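Local coordinates for protein 2-oxoglutarate-dependent dioxygenase tropC (Talaromyces stipitatus, PDB 6XJJ) that catalyses a 2-oxoglutarate-dependent oxidation at a non-haem iron centre in the biosynthesis of fungal tropolones, at residues E65-C70 with I200-G205; T191-L196 with D213-P218; D287-H290 with Y296-S299. One frame throughout, in Å; residues are numbered along the deposited sequence.

From the N terminus, the first segment is 65-70 on helix 56-72. Contact 1 closes its long loop at 200-205, where helix 171-204 ends. Contact 2 starts before that, at 191-196 of the same helix, and closes at 213-218, so contacts 1 and 2 cross along the chain. Contact 3 follows both in series. It joins helix 287-292 to the loop just after it, across only five residues. Helix 171-204 thus meets helix 56-72 in contact 1 and the loop that follows it in contact 2. Side chains of contact 3 pack on this helix too, and contact 3 lies closest to the iron site.

Contact 1: residues E65-C70 with I200-G205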
loop_
_atom_site.group_PDB
_atom_site.type_symbol
_atom_site.label_atom_id
_atom_site.label_comp_id
_atom_site.label_asym_id
_atom_site.label_seq_id
_atom_site.Cartn_x
_atom_site.Cartn_y
_atom_site.Cartn_z
ATOM N N GLU A 65 -8.566 5.686 18.077
ATOM C CA GLU A 65 -9.222 5.685 16.773
ATOM C C GLU A 65 -8.574 4.687 15.816
ATOM O O GLU A 65 -9.271 4.033 15.031
ATOM C CB GLU A 65 -9.212 7.102 16.196
ATOM C CG GLU A 65 -10.136 8.056 16.944
ATOM C CD GLU A 65 -10.004 9.490 16.476
ATOM O OE1 GLU A 65 -9.106 9.776 15.655
ATOM O OE2 GLU A 65 -10.784 10.345 16.941
ATOM N N VAL A 66 -7.248 4.535 15.878
ATOM C CA VAL A 66 -6.556 3.622 14.968
ATOM C C VAL A 66 -6.842 2.171 15.338
ATOM O O VAL A 66 -7.389 1.407 14.532
ATOM C CB VAL A 66 -5.045 3.910 14.964
ATOM C CG1 VAL A 66 -4.303 2.880 14.122
ATOM C CG2 VAL A 66 -4.781 5.312 14.439
ATOM N N ARG A 67 -6.451 1.765 16.554
ATOM C CA ARG A 67 -6.671 0.389 16.997
ATOM C C ARG A 67 -8.096 -0.044 16.687
ATOM O O ARG A 67 -8.341 -1.200 16.324
ATOM C CB ARG A 67 -6.420 0.267 18.510
ATOM C CG ARG A 67 -7.604 0.791 19.312
ATOM C CD ARG A 67 -7.447 0.974 20.821
ATOM N NE ARG A 67 -7.112 -0.233 21.565
ATOM C CZ ARG A 67 -7.223 -0.339 22.887
ATOM N NH1 ARG A 67 -7.738 0.658 23.591
ATOM N NH2 ARG A 67 -6.885 -1.460 23.502
ATOM N N SER A 68 -9.043 0.892 16.799
ATOM C CA SER A 68 -10.462 0.597 16.664
ATOM C C SER A 68 -10.865 0.417 15.204
ATOM O O SER A 68 -11.599 -0.518 14.872
ATOM C CB SER A 68 -11.270 1.716 17.324
ATOM O OG SER A 68 -12.662 1.525 17.163
ATOM N N ALA A 69 -10.398 1.293 14.314
ATOM C CA ALA A 69 -10.685 1.113 12.897
ATOM C C ALA A 69 -10.045 -0.167 12.373
ATOM O O ALA A 69 -10.642 -0.883 11.558
ATOM C CB ALA A 69 -10.193 2.318 12.097
ATOM N N CYS A 70 -8.830 -0.473 12.836
ATOM C CA CYS A 70 -8.148 -1.682 12.392
ATOM C C CYS A 70 -8.759 -2.932 12.989
ATOM O O CYS A 70 -8.613 -4.018 12.417
ATOM C CB CYS A 70 -6.668 -1.611 12.755
ATOM S SG CYS A 70 -5.814 -0.254 11.932
ATOM N N ILE A 200 -1.553 -2.267 20.800
ATOM C CA ILE A 200 -1.308 -3.590 21.369
ATOM C C ILE A 200 -1.018 -3.479 22.863
ATOM O O ILE A 200 -1.573 -4.229 23.676
ATOM C CB ILE A 200 -0.162 -4.292 20.616
ATOM C CG1 ILE A 200 -0.556 -4.544 19.154
ATOM C CG2 ILE A 200 0.238 -5.580 21.303
ATOM C CD1 ILE A 200 -1.778 -5.431 18.972
ATOM N N HIS A 201 -0.132 -2.553 23.246
ATOM C CA HIS A 201 0.121 -2.302 24.661
ATOM C C HIS A 201 -1.177 -2.119 25.435
ATOM O O HIS A 201 -1.378 -2.735 26.487
ATOM C CB HIS A 201 0.999 -1.061 24.825
ATOM C CG HIS A 201 1.152 -0.630 26.249
ATOM N ND1 HIS A 201 1.869 -1.360 27.170
ATOM C CD2 HIS A 201 0.617 0.414 26.929
ATOM C CE1 HIS A 201 1.805 -0.765 28.348
ATOM N NE2 HIS A 201 1.046 0.310 28.230
ATOM N N LYS A 202 -2.067 -1.259 24.931
ATOM C CA LYS A 202 -3.318 -0.996 25.632
ATOM C C LYS A 202 -4.206 -2.230 25.656
ATOM O O LYS A 202 -4.893 -2.485 26.651
ATOM C CB LYS A 202 -4.053 0.174 24.980
ATOM C CG LYS A 202 -3.413 1.526 25.228
ATOM C CD LYS A 202 -4.205 2.653 24.585
ATOM C CE LYS A 202 -5.529 2.902 25.273
ATOM N NZ LYS A 202 -5.395 3.366 26.676
ATOM N N ALA A 203 -4.198 -3.015 24.577
ATOM C CA ALA A 203 -5.095 -4.162 24.490
ATOM C C ALA A 203 -4.614 -5.315 25.358
ATOM O O ALA A 203 -5.381 -5.849 26.167
ATOM C CB ALA A 203 -5.241 -4.625 23.038
ATOM N N PHE A 204 -3.345 -5.704 25.223
ATOM C CA PHE A 204 -2.872 -6.947 25.810
ATOM C C PHE A 204 -1.680 -6.766 26.738
ATOM O O PHE A 204 -1.189 -7.761 27.284
ATOM C CB PHE A 204 -2.502 -7.948 24.708
ATOM C CG PHE A 204 -3.567 -8.118 23.661
ATOM C CD1 PHE A 204 -4.777 -8.717 23.964
ATOM C CD2 PHE A 204 -3.333 -7.723 22.355
ATOM C CE1 PHE A 204 -5.752 -8.874 22.990
ATOM C CE2 PHE A 204 -4.298 -7.888 21.378
ATOM C CZ PHE A 204 -5.506 -8.462 21.694
ATOM N N GLY A 205 -1.188 -5.540 26.917
ATOM C CA GLY A 205 -0.185 -5.261 27.925
ATOM C C GLY A 205 1.256 -5.456 27.509
ATOM O O GLY A 205 2.140 -5.422 28.376
#
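Arg67 reaches from helix 56-72 across to Lys202 and Ala203, near the C-terminal end of helix 171-204. It is the one residue of 65-70 that touches 200-205. Its CG sits between the backbone N and the carbonyl carbon (chi1 79°), and the chain bends at chi3. The guanidinium is thereby laid against the other helix.

Most of the contact is van der Waals. Lys202 CB lies over one face of the guanidinium, 3.8 Å from Arg67 CZ. Farther along the lysine, CE comes 3.6 Å from Arg67 NH1. The two side chains cross at about a right angle, and the lysine then turns its end away. Ala203 CB sits in the guanidinium plane, at the edge, 3.6 Å from Arg67 NH2.

The contact joins two helices far apart in sequence. Helix 56-72 falls in the N-terminal family region of these dioxygenases, and helix 171-204 is the longest of the chain. The contact is at the surface, away from the iron. Helix 171-204 stops here: Gly205 is the first residue to leave helical angles, with a positive phi of 87°.

The hydrogen bonds and the salt bridge of Arg67 all run to residues outside the two segments. Arg67 NE is hydrogen-bonded to Tyr296 OH, and Arg67 NH1 forms a salt bridge with Glu64 OE2. Arg67 NH2 is 3.3 Å from Ala203 N, but both are donors. Lys202 NZ, 4.7 Å from Arg67 NH1, makes a long, weak ion pair with the same Glu64 OE2, so the carboxylate probably balances both charges.

Contact 2: residues T191-L196 with D213-P218; sequences TIVRIL and DILINP
Val193 points from helix 171-204 at Leu215 and Ile214, which come from a short 3-10 segment in the loop beyond the helix. Val193 and Leu215 meet tip to tip, with Val193 CG2 4.1 Å from Leu215 CD2. Ile214 comes in at a slant instead. Its CD1 methyl lies against both branches of the valine, 3.8 Å from Val193 CG2 and 4.0 Å from Val193 CG1. Val193 CG2 therefore touches both partners. The first torsion of Ile214 explains its approach: CG1 stands between the backbone N and the carbonyl carbon (chi1 47°). The rest of the chain then extends to carry CD1 across to the valine.

Arg194 adds a contact at the margin. It leaves the helix to the side of the loop, but its chain runs extended from CG to NE and brings the end nearer. Leu215 CD1 lies over one face of the guanidinium, 4.1 Å from Arg194 NH2. The two leucine methyls thus split the work, CD2 on the valine and CD1 on the arginine.

In this fold, helix 171-204 lies against the large beta sheet of the double-stranded beta-helix. Leu318 of strand 311-318 touches Val193, Ile214 and Leu215 alike. The loop is thus folded back beside both helix and sheet on its way to strand 222-227.

With no directional bond between the segments, the contact probably rests on buried apolar surface and van der Waals fit. Leu215 meets a flat face of the arginine, so the methyl engages no N-H. The guanidinium N-H bonds, which lie in the plane, still point to its edges.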
loop_
_atom_site.group_PDB
_atom_site.type_symbol
_atom_site.label_atom_id
_atom_site.label_comp_id
_atom_site.label_asym_id
_atom_site.label_seq_id
_atom_site.Cartn_x
_atom_site.Cartn_y
_atom_site.Cartn_z
ATOM N N THR A 191 5.693 5.387 11.579
ATOM C CA THR A 191 4.766 6.021 12.511
ATOM C C THR A 191 3.550 5.131 12.753
ATOM O O THR A 191 3.155 4.886 13.900
ATOM C CB THR A 191 4.332 7.384 11.961
ATOM O OG1 THR A 191 5.483 8.208 11.753
ATOM C CG2 THR A 191 3.371 8.080 12.918
ATOM N N ILE A 192 2.944 4.635 11.670
ATOM C CA ILE A 192 1.768 3.777 11.784
ATOM C C ILE A 192 2.075 2.557 12.640
ATOM O O ILE A 192 1.274 2.166 13.496
ATOM C CB ILE A 192 1.273 3.382 10.379
ATOM C CG1 ILE A 192 0.753 4.623 9.646
ATOM C CG2 ILE A 192 0.162 2.334 10.459
ATOM C CD1 ILE A 192 0.529 4.439 8.162
ATOM N N VAL A 193 3.235 1.937 12.427
ATOM C CA VAL A 193 3.592 0.746 13.193
ATOM C C VAL A 193 3.638 1.046 14.684
ATOM O O VAL A 193 3.141 0.260 15.500
ATOM C CB VAL A 193 4.924 0.172 12.687
ATOM C CG1 VAL A 193 5.457 -0.866 13.656
ATOM C CG2 VAL A 193 4.717 -0.460 11.314
ATOM N N ARG A 194 4.243 2.172 15.071
ATOM C CA ARG A 194 4.385 2.460 16.493
ATOM C C ARG A 194 3.043 2.771 17.136
ATOM O O ARG A 194 2.851 2.499 18.327
ATOM C CB ARG A 194 5.346 3.627 16.703
ATOM C CG ARG A 194 6.726 3.385 16.140
ATOM C CD ARG A 194 7.692 4.506 16.470
ATOM N NE ARG A 194 8.902 4.387 15.663
ATOM C CZ ARG A 194 9.125 5.048 14.527
ATOM N NH1 ARG A 194 8.255 5.949 14.082
ATOM N NH2 ARG A 194 10.251 4.842 13.858
ATOM N N ILE A 195 2.117 3.361 16.377
ATOM C CA ILE A 195 0.764 3.578 16.882
ATOM C C ILE A 195 0.061 2.240 17.090
ATOM O O ILE A 195 -0.595 2.016 18.115
ATOM C CB ILE A 195 -0.020 4.495 15.925
ATOM C CG1 ILE A 195 0.604 5.893 15.896
ATOM C CG2 ILE A 195 -1.479 4.587 16.349
ATOM C CD1 ILE A 195 0.050 6.803 14.801
ATOM N N LEU A 196 0.192 1.328 16.120
ATOM C CA LEU A 196 -0.351 -0.020 16.272
ATOM C C LEU A 196 0.252 -0.720 17.486
ATOM O O LEU A 196 -0.467 -1.320 18.294
ATOM C CB LEU A 196 -0.096 -0.828 14.995
ATOM C CG LEU A 196 -0.863 -0.361 13.751
ATOM C CD1 LEU A 196 -0.355 -1.030 12.483
ATOM C CD2 LEU A 196 -2.352 -0.628 13.908
ATOM N N ASP A 213 10.280 -4.336 15.303
ATOM C CA ASP A 213 11.350 -5.066 14.627
ATOM C C ASP A 213 11.123 -5.214 13.125
ATOM O O ASP A 213 12.087 -5.469 12.396
ATOM C CB ASP A 213 11.519 -6.445 15.264
ATOM C CG ASP A 213 12.143 -6.367 16.641
ATOM O OD1 ASP A 213 12.713 -5.307 16.969
ATOM O OD2 ASP A 213 12.068 -7.354 17.400
ATOM N N ILE A 214 9.881 -5.086 12.643
ATOM C CA ILE A 214 9.653 -5.058 11.199
ATOM C C ILE A 214 10.191 -3.792 10.558
ATOM O O ILE A 214 10.317 -3.733 9.330
ATOM C CB ILE A 214 8.165 -5.180 10.817
ATOM C CG1 ILE A 214 7.319 -4.235 11.672
ATOM C CG2 ILE A 214 7.690 -6.635 10.867
ATOM C CD1 ILE A 214 5.908 -4.019 11.172
ATOM N N LEU A 215 10.474 -2.757 11.340
ATOM C CA LEU A 215 11.115 -1.584 10.770
ATOM C C LEU A 215 12.613 -1.785 10.583
ATOM O O LEU A 215 13.237 -0.999 9.864
ATOM C CB LEU A 215 10.839 -0.365 11.652
ATOM C CG LEU A 215 9.346 -0.073 11.837
ATOM C CD1 LEU A 215 9.150 1.055 12.807
ATOM C CD2 LEU A 215 8.647 0.236 10.522
ATOM N N ILE A 216 13.185 -2.829 11.184
ATOM C CA ILE A 216 14.600 -3.160 11.026
ATOM C C ILE A 216 14.819 -3.769 9.641
ATOM O O ILE A 216 14.512 -4.942 9.411
ATOM C CB ILE A 216 15.082 -4.118 12.122
ATOM C CG1 ILE A 216 14.899 -3.510 13.517
ATOM C CG2 ILE A 216 16.536 -4.495 11.900
ATOM C CD1 ILE A 216 15.646 -2.200 13.745
ATOM N N ASN A 217 15.389 -2.986 8.732
ATOM C CA ASN A 217 15.803 -3.468 7.421
ATOM C C ASN A 217 14.588 -4.008 6.678
ATOM O O ASN A 217 14.552 -5.188 6.310
ATOM C CB ASN A 217 16.864 -4.558 7.560
ATOM C CG ASN A 217 17.800 -4.603 6.371
ATOM O OD1 ASN A 217 18.232 -3.557 5.880
ATOM N ND2 ASN A 217 18.061 -5.804 5.853
ATOM N N PRO A 218 13.594 -3.171 6.417
ATOM C CA PRO A 218 12.263 -3.672 6.064
ATOM C C PRO A 218 12.133 -4.039 4.595
ATOM O O PRO A 218 12.849 -3.535 3.728
ATOM C CB PRO A 218 11.357 -2.486 6.402
ATOM C CG PRO A 218 12.239 -1.290 6.160
ATOM C CD PRO A 218 13.632 -1.701 6.518
#

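Contact 3: residues D287-H290 with Y296-S299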
loop_
_atom_site.group_PDB
_atom_site.type_symbol
_atom_site.label_atom_id
_atom_site.label_comp_id
_atom_site.label_asym_id
_atom_site.label_seq_id
_atom_site.Cartn_x
_atom_site.Cartn_y
_atom_site.Cartn_z
ATOM N N ASP A 287 -2.354 -9.867 6.147
ATOM C CA ASP A 287 -2.512 -11.173 6.784
ATOM C C ASP A 287 -1.440 -11.418 7.843
ATOM O O ASP A 287 -1.721 -11.997 8.900
ATOM C CB ASP A 287 -2.473 -12.270 5.721
ATOM C CG ASP A 287 -3.647 -12.197 4.768
ATOM O OD1 ASP A 287 -4.658 -11.553 5.121
ATOM O OD2 ASP A 287 -3.550 -12.761 3.657
ATOM N N THR A 288 -0.200 -11.002 7.576
ATOM C CA THR A 288 0.862 -11.166 8.566
ATOM C C THR A 288 0.535 -10.420 9.855
ATOM O O THR A 288 0.764 -10.939 10.952
ATOM C CB THR A 288 2.193 -10.684 7.990
ATOM O OG1 THR A 288 2.524 -11.472 6.838
ATOM C CG2 THR A 288 3.307 -10.818 9.011
ATOM N N MET A 289 0.003 -9.201 9.744
ATOM C CA MET A 289 -0.438 -8.488 10.939
ATOM C C MET A 289 -1.632 -9.186 11.576
ATOM O O MET A 289 -1.731 -9.260 12.805
ATOM C CB MET A 289 -0.785 -7.036 10.598
ATOM C CG MET A 289 -1.130 -6.157 11.812
ATOM S SD MET A 289 0.266 -5.870 12.931
ATOM C CE MET A 289 1.261 -4.787 11.923
ATOM N N HIS A 290 -2.554 -9.694 10.752
ATOM C CA HIS A 290 -3.694 -10.450 11.264
ATOM C C HIS A 290 -3.227 -11.583 12.170
ATOM O O HIS A 290 -3.567 -11.637 13.357
ATOM C CB HIS A 290 -4.505 -11.038 10.109
ATOM C CG HIS A 290 -5.844 -11.564 10.522
ATOM N ND1 HIS A 290 -6.961 -10.763 10.587
ATOM C CD2 HIS A 290 -6.223 -12.775 10.996
ATOM C CE1 HIS A 290 -7.990 -11.476 11.007
ATOM N NE2 HIS A 290 -7.566 -12.697 11.275
ATOM N N TYR A 296 -6.718 -9.274 16.118
ATOM C CA TYR A 296 -7.130 -8.020 16.739
ATOM C C TYR A 296 -7.069 -6.875 15.737
ATOM O O TYR A 296 -7.950 -6.005 15.722
ATOM C CB TYR A 296 -6.248 -7.754 17.962
ATOM C CG TYR A 296 -6.562 -6.492 18.711
ATOM C CD1 TYR A 296 -7.654 -6.423 19.562
ATOM C CD2 TYR A 296 -5.752 -5.375 18.589
ATOM C CE1 TYR A 296 -7.943 -5.265 20.259
ATOM C CE2 TYR A 296 -6.025 -4.217 19.278
ATOM C CZ TYR A 296 -7.124 -4.164 20.114
ATOM O OH TYR A 296 -7.405 -3.011 20.809
ATOM N N TYR A 297 -6.048 -6.864 14.883
ATOM C CA TYR A 297 -6.020 -6.012 13.701
ATOM C C TYR A 297 -6.422 -6.885 12.513
ATOM O O TYR A 297 -5.743 -7.869 12.202
ATOM C CB TYR A 297 -4.639 -5.380 13.516
ATOM C CG TYR A 297 -4.225 -4.438 14.650
ATOM C CD1 TYR A 297 -5.158 -3.630 15.290
ATOM C CD2 TYR A 297 -2.897 -4.344 15.060
ATOM C CE1 TYR A 297 -4.784 -2.771 16.321
ATOM C CE2 TYR A 297 -2.517 -3.489 16.089
ATOM C CZ TYR A 297 -3.464 -2.705 16.711
ATOM O OH TYR A 297 -3.091 -1.854 17.724
ATOM N N ARG A 298 -7.539 -6.541 11.871
ATOM C CA ARG A 298 -8.128 -7.389 10.840
ATOM C C ARG A 298 -7.533 -7.127 9.457
ATOM O O ARG A 298 -7.346 -5.975 9.054
ATOM C CB ARG A 298 -9.643 -7.179 10.762
ATOM C CG ARG A 298 -10.476 -7.689 11.931
ATOM C CD ARG A 298 -11.965 -7.595 11.533
ATOM N NE ARG A 298 -12.198 -8.346 10.290
ATOM C CZ ARG A 298 -12.593 -7.822 9.125
ATOM N NH1 ARG A 298 -12.722 -8.602 8.068
ATOM N NH2 ARG A 298 -12.900 -6.538 9.003
ATOM N N SER A 299 -7.273 -8.212 8.716
ATOM C CA SER A 299 -7.029 -8.146 7.276
ATOM C C SER A 299 -8.347 -8.410 6.553
ATOM O O SER A 299 -8.910 -9.506 6.654
ATOM C CB SER A 299 -5.967 -9.155 6.833
ATOM O OG SER A 299 -5.765 -9.085 5.427
#
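Asp287 and Ser299 are joined by a hydrogen bond. Ser299 OG donates to Asp287 OD1 at 2.7 Å, on the anti side of the carboxylate and 33° out of its plane. The other carboxylate oxygen, OD2, bonds Thr244 OG1, so each oxygen has a partner and the group's rotation is probably restricted. A second bond runs from Ser299 N to His290 ND1, 3.2 Å long and nearly straight (165° at the hydrogen). The donor is somewhat tilted from the ring plane. The first torsion of His290 (chi1 -167°) swings the ring beside the loop, and its rotation about CB-CG presents ND1 to Ser299 N. His290 CA also makes a CH...O contact with Tyr297 O at 3.4 Å.

The less polar part combines a Met-aromatic contact with aliphatic packing. Met289 runs alongside Tyr297, the two side chains heading in one direction. Met289 SD sits at the ring edge, 5.5 Å from the Tyr297 centroid. Met289 CG packs on Tyr297 CB at 4.0 Å.

The iron is held by His243, Asp245 and His302. The side chain of Ser299 is about 9 Å from the bound iron. Asp287 is joined to the iron ligand Asp245 by backbone hydrogen bonding. Helix 287-292 follows strand 281-285, and the loop leads on to strand 302-304. Tyr297 reaches helix 171-204, where its OH bonds Leu196 O, and it also touches Cys70 of helix 56-72.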